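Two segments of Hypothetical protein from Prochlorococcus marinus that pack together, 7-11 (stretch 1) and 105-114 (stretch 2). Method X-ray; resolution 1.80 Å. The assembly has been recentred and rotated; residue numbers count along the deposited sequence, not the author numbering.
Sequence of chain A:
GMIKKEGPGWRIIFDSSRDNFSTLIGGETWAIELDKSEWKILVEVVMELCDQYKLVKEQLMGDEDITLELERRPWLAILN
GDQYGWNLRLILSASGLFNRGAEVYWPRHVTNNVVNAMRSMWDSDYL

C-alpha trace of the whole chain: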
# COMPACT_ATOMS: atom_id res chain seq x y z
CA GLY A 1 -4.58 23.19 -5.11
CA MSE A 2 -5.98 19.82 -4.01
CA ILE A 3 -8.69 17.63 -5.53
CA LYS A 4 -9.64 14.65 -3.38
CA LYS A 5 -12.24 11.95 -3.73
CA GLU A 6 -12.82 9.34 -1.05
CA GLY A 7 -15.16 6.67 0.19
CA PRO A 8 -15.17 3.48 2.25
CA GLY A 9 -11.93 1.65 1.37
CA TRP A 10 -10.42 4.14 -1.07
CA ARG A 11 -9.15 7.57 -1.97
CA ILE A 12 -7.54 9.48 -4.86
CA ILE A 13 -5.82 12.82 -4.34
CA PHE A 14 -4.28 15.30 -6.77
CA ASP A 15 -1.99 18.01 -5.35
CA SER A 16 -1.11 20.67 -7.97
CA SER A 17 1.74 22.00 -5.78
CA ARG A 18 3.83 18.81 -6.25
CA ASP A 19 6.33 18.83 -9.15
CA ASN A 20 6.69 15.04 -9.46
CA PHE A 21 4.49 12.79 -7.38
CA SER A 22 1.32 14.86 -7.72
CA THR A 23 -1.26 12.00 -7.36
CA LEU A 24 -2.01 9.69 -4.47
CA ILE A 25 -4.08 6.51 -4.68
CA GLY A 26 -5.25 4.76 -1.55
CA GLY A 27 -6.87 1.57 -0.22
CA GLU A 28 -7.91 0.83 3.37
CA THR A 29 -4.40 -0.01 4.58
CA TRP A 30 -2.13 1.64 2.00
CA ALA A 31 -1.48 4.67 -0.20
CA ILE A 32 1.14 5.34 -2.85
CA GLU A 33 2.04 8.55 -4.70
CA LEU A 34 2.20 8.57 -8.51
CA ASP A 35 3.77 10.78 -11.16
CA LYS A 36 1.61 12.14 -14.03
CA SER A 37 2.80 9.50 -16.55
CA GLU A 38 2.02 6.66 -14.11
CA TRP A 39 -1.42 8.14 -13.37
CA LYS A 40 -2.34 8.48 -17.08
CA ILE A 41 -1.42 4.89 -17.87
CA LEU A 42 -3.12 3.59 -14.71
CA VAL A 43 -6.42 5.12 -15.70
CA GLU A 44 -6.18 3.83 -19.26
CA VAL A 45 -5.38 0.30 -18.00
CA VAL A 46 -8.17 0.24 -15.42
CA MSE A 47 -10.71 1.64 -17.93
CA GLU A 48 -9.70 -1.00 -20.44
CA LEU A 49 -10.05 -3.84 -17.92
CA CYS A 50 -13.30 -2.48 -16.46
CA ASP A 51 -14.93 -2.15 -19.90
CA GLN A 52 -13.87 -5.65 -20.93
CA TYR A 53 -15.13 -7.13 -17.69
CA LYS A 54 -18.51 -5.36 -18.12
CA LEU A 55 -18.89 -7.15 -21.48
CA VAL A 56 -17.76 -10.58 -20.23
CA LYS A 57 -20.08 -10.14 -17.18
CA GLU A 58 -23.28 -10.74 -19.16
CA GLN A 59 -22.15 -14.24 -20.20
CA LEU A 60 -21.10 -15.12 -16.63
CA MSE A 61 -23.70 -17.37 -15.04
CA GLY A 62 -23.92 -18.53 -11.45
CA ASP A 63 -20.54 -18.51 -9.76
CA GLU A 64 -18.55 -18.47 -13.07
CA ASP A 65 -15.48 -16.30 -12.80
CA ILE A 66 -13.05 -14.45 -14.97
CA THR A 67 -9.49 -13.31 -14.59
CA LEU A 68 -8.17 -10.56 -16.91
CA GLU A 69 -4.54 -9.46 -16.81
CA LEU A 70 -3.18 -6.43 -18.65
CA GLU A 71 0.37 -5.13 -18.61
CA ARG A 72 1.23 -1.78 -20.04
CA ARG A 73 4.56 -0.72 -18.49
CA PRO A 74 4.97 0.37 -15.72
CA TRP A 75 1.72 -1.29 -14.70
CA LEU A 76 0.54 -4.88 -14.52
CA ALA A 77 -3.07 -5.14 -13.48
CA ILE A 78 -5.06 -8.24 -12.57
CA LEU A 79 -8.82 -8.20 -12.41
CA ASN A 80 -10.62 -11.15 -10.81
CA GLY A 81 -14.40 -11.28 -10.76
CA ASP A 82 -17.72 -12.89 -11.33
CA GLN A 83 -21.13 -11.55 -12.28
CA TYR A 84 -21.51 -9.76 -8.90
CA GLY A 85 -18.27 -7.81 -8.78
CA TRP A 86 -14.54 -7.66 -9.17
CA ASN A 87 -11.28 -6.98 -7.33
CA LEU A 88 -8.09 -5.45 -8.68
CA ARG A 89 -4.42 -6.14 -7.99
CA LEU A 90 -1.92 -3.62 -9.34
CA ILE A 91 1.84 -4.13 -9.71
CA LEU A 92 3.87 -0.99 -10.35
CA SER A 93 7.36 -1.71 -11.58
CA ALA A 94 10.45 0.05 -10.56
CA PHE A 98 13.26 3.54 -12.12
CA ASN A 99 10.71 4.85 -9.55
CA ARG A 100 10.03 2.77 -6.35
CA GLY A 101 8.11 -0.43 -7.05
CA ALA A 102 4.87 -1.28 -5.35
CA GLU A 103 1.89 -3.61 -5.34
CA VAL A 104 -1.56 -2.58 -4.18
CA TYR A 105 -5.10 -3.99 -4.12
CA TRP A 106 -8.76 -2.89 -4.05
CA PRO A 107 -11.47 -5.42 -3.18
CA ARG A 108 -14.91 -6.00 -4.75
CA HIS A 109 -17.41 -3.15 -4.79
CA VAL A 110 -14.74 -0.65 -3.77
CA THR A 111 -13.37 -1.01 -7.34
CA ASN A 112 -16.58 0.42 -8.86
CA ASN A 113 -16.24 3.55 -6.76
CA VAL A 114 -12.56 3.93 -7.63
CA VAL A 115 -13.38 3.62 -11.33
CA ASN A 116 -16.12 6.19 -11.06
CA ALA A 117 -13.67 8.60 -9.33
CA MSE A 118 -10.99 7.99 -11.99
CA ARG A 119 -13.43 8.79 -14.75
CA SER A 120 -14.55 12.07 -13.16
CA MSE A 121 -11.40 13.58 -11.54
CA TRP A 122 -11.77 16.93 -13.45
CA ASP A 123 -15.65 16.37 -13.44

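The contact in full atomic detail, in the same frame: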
# COMPACT_ATOMS: atom_id res chain seq x y z
N GLY A 7 -14.03 7.42 -0.28
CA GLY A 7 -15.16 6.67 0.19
C GLY A 7 -14.65 5.49 0.98
O GLY A 7 -13.42 5.31 1.12
N PRO A 8 -15.57 4.68 1.52
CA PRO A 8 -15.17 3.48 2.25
C PRO A 8 -14.21 2.61 1.44
O PRO A 8 -14.55 2.14 0.35
CB PRO A 8 -16.51 2.78 2.54
CG PRO A 8 -17.48 3.94 2.63
CD PRO A 8 -17.04 4.86 1.54
N GLY A 9 -12.98 2.49 1.94
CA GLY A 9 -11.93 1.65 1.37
C GLY A 9 -11.05 2.24 0.29
O GLY A 9 -10.15 1.56 -0.19
N TRP A 10 -11.22 3.53 -0.03
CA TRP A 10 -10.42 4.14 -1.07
C TRP A 10 -10.35 5.69 -1.05
O TRP A 10 -11.21 6.39 -0.55
CB TRP A 10 -11.01 3.73 -2.45
CG TRP A 10 -12.37 4.34 -2.69
CD1 TRP A 10 -13.57 3.89 -2.27
CD2 TRP A 10 -12.62 5.55 -3.38
NE1 TRP A 10 -14.57 4.73 -2.67
CE2 TRP A 10 -14.01 5.79 -3.33
CE3 TRP A 10 -11.81 6.47 -4.05
CZ2 TRP A 10 -14.61 6.88 -3.93
CZ3 TRP A 10 -12.42 7.59 -4.62
CH2 TRP A 10 -13.78 7.76 -4.58
N ARG A 11 -9.31 6.16 -1.72
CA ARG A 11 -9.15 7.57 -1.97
C ARG A 11 -8.20 7.82 -3.17
O ARG A 11 -7.32 6.98 -3.50
CB ARG A 11 -8.67 8.32 -0.72
CG ARG A 11 -7.28 7.89 -0.29
CD ARG A 11 -6.91 8.57 1.01
NE ARG A 11 -5.75 7.86 1.58
CZ ARG A 11 -4.78 8.45 2.28
NH1 ARG A 11 -4.76 9.78 2.44
NH2 ARG A 11 -3.80 7.72 2.78
N TYR A 105 -3.88 -3.20 -3.86
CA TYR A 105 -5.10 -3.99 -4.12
C TYR A 105 -6.36 -3.31 -3.62
O TYR A 105 -6.36 -2.71 -2.52
CB TYR A 105 -4.94 -5.35 -3.46
CG TYR A 105 -6.18 -6.21 -3.38
CD1 TYR A 105 -6.48 -7.12 -4.40
CD2 TYR A 105 -7.01 -6.15 -2.27
CE1 TYR A 105 -7.60 -7.96 -4.31
CE2 TYR A 105 -8.14 -6.99 -2.18
CZ TYR A 105 -8.42 -7.88 -3.21
OH TYR A 105 -9.52 -8.72 -3.16
N TRP A 106 -7.41 -3.35 -4.45
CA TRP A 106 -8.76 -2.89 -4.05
C TRP A 106 -9.70 -4.08 -4.17
O TRP A 106 -9.64 -4.83 -5.16
CB TRP A 106 -9.32 -1.77 -4.92
CG TRP A 106 -8.71 -0.42 -4.69
CD1 TRP A 106 -8.81 0.33 -3.55
CD2 TRP A 106 -8.01 0.40 -5.64
NE1 TRP A 106 -8.20 1.55 -3.73
CE2 TRP A 106 -7.68 1.61 -5.00
CE3 TRP A 106 -7.62 0.21 -6.97
CZ2 TRP A 106 -6.99 2.64 -5.65
CZ3 TRP A 106 -6.93 1.22 -7.62
CH2 TRP A 106 -6.63 2.42 -6.97
N PRO A 107 -10.56 -4.29 -3.16
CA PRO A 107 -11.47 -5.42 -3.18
C PRO A 107 -12.74 -5.12 -3.99
O PRO A 107 -12.96 -3.98 -4.46
CB PRO A 107 -11.78 -5.61 -1.70
CG PRO A 107 -11.81 -4.21 -1.18
CD PRO A 107 -10.68 -3.52 -1.91
N ARG A 108 -13.60 -6.14 -4.08
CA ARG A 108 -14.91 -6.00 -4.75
C ARG A 108 -15.69 -4.84 -4.23
O ARG A 108 -15.63 -4.51 -3.04
CB ARG A 108 -15.73 -7.25 -4.54
CG ARG A 108 -15.02 -8.45 -5.22
CD ARG A 108 -15.58 -9.75 -4.71
NE ARG A 108 -16.92 -9.90 -5.20
CZ ARG A 108 -17.27 -10.66 -6.22
NH1 ARG A 108 -16.39 -11.42 -6.87
NH2 ARG A 108 -18.54 -10.68 -6.55
N HIS A 109 -16.46 -4.22 -5.12
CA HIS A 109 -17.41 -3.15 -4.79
C HIS A 109 -16.69 -1.81 -4.63
O HIS A 109 -17.11 -0.78 -5.19
CB HIS A 109 -18.34 -3.49 -3.59
CG HIS A 109 -18.97 -4.84 -3.70
ND1 HIS A 109 -19.79 -5.19 -4.75
CD2 HIS A 109 -18.85 -5.95 -2.92
CE1 HIS A 109 -20.12 -6.47 -4.64
NE2 HIS A 109 -19.59 -6.94 -3.52
N VAL A 110 -15.62 -1.80 -3.85
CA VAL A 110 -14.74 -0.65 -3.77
C VAL A 110 -14.24 -0.23 -5.18
O VAL A 110 -14.19 0.96 -5.55
CB VAL A 110 -13.54 -0.94 -2.82
CG1 VAL A 110 -12.48 0.13 -2.97
CG2 VAL A 110 -14.04 -1.09 -1.36
N THR A 111 -13.87 -1.23 -5.97
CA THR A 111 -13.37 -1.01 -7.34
C THR A 111 -14.31 -0.14 -8.19
O THR A 111 -13.85 0.74 -8.90
CB THR A 111 -13.11 -2.37 -8.05
OG1 THR A 111 -14.23 -3.22 -7.85
CG2 THR A 111 -11.83 -3.02 -7.51
N ASN A 112 -15.60 -0.39 -8.10
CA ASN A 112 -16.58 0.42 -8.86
C ASN A 112 -16.52 1.89 -8.49
O ASN A 112 -16.63 2.77 -9.35
CB ASN A 112 -17.99 -0.13 -8.72
CG ASN A 112 -18.16 -1.42 -9.50
OD1 ASN A 112 -17.71 -1.53 -10.66
ND2 ASN A 112 -18.81 -2.40 -8.88
N ASN A 113 -16.30 2.16 -7.22
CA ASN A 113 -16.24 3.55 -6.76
C ASN A 113 -14.95 4.19 -7.21
O ASN A 113 -14.95 5.34 -7.62
CB ASN A 113 -16.49 3.62 -5.25
CG ASN A 113 -17.85 3.05 -4.86
OD1 ASN A 113 -18.89 3.43 -5.40
ND2 ASN A 113 -17.86 2.16 -3.89
N VAL A 114 -13.85 3.44 -7.17
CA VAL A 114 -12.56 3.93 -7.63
C VAL A 114 -12.64 4.27 -9.11
O VAL A 114 -12.17 5.34 -9.55
CB VAL A 114 -11.47 2.91 -7.40
CG1 VAL A 114 -10.19 3.30 -8.12
CG2 VAL A 114 -11.23 2.78 -5.88
O HOH W 1 -16.60 2.34 -1.33

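Stretch 1 is a tight hairpin-like corner. Gly7 to Trp10 form a type II beta turn, closed by a reciprocal pair of backbone hydrogen bonds: Trp10 N donates to Gly7 O (3.1 Å) and Gly7 N donates to Trp10 O (3.0 Å). Gly9 has the positive phi of 88° that this turn type requires at its third position, a conformation favoured by glycine. From Trp10 the chain continues as a strand through Arg11. Stretch 2 enters as the end of a strand, Tyr105 and Trp106, passes through Pro107 and Arg108, and starts a helix at Val110, with His109 at the N-cap position. The first full helical turn is marked by the bond from Val114 N to Val110 O (3.0 Å). The turn lies against this strand-to-helix junction, with the CA atoms of Gly9 and Val110 6.3 Å apart and those of Trp10 and Val114 6.9 Å apart.

No direct hydrogen bond joins the two stretches, so the 288 Å² they bury is held mainly by van der Waals packing. Trp10 is at its centre, losing more surface to the other stretch than any other residue of the turn. Its CB points toward stretch 2 and sits in an apolar pocket, 3.6 Å from Val114 CG2 and 3.9 Å from Val110 CG1; these two valines are one helical turn apart and so can both reach it. Trp106 contributes from the preceding strand, its CD1 lying 4.2 Å from Trp10 CB. The chi1 of 68° (p) carries the Trp10 indole along the helix, where Val114 CA and Asn113 O lie over one face of the ring. Its NE1 comes within 3.4 Å of Asn113 CB, a packing contact with an aliphatic carbon.

The turn backbone packs as well. Pro8 O is 3.7 Å from Val110 CG2, while Gly9 O lies at the edge of the Trp106 ring, near its plane, 3.8 Å from CD1. The absence of a side chain at Gly9 matters to this fit: an ideal CB there would point toward stretch 2 and fall 3.0 Å from Val110 CG2, too close for two carbons. Trp106 NE1 approaches Trp10 CB at 3.8 Å, but its hydrogen bond is made elsewhere in the structure.

The polar link is indirect. One water donates to Pro8 O at 2.7 Å from its oxygen and accepts a weak hydrogen bond from Asn113 ND2 at 2.9 Å, bridging the turn and the helix beside the apolar contact.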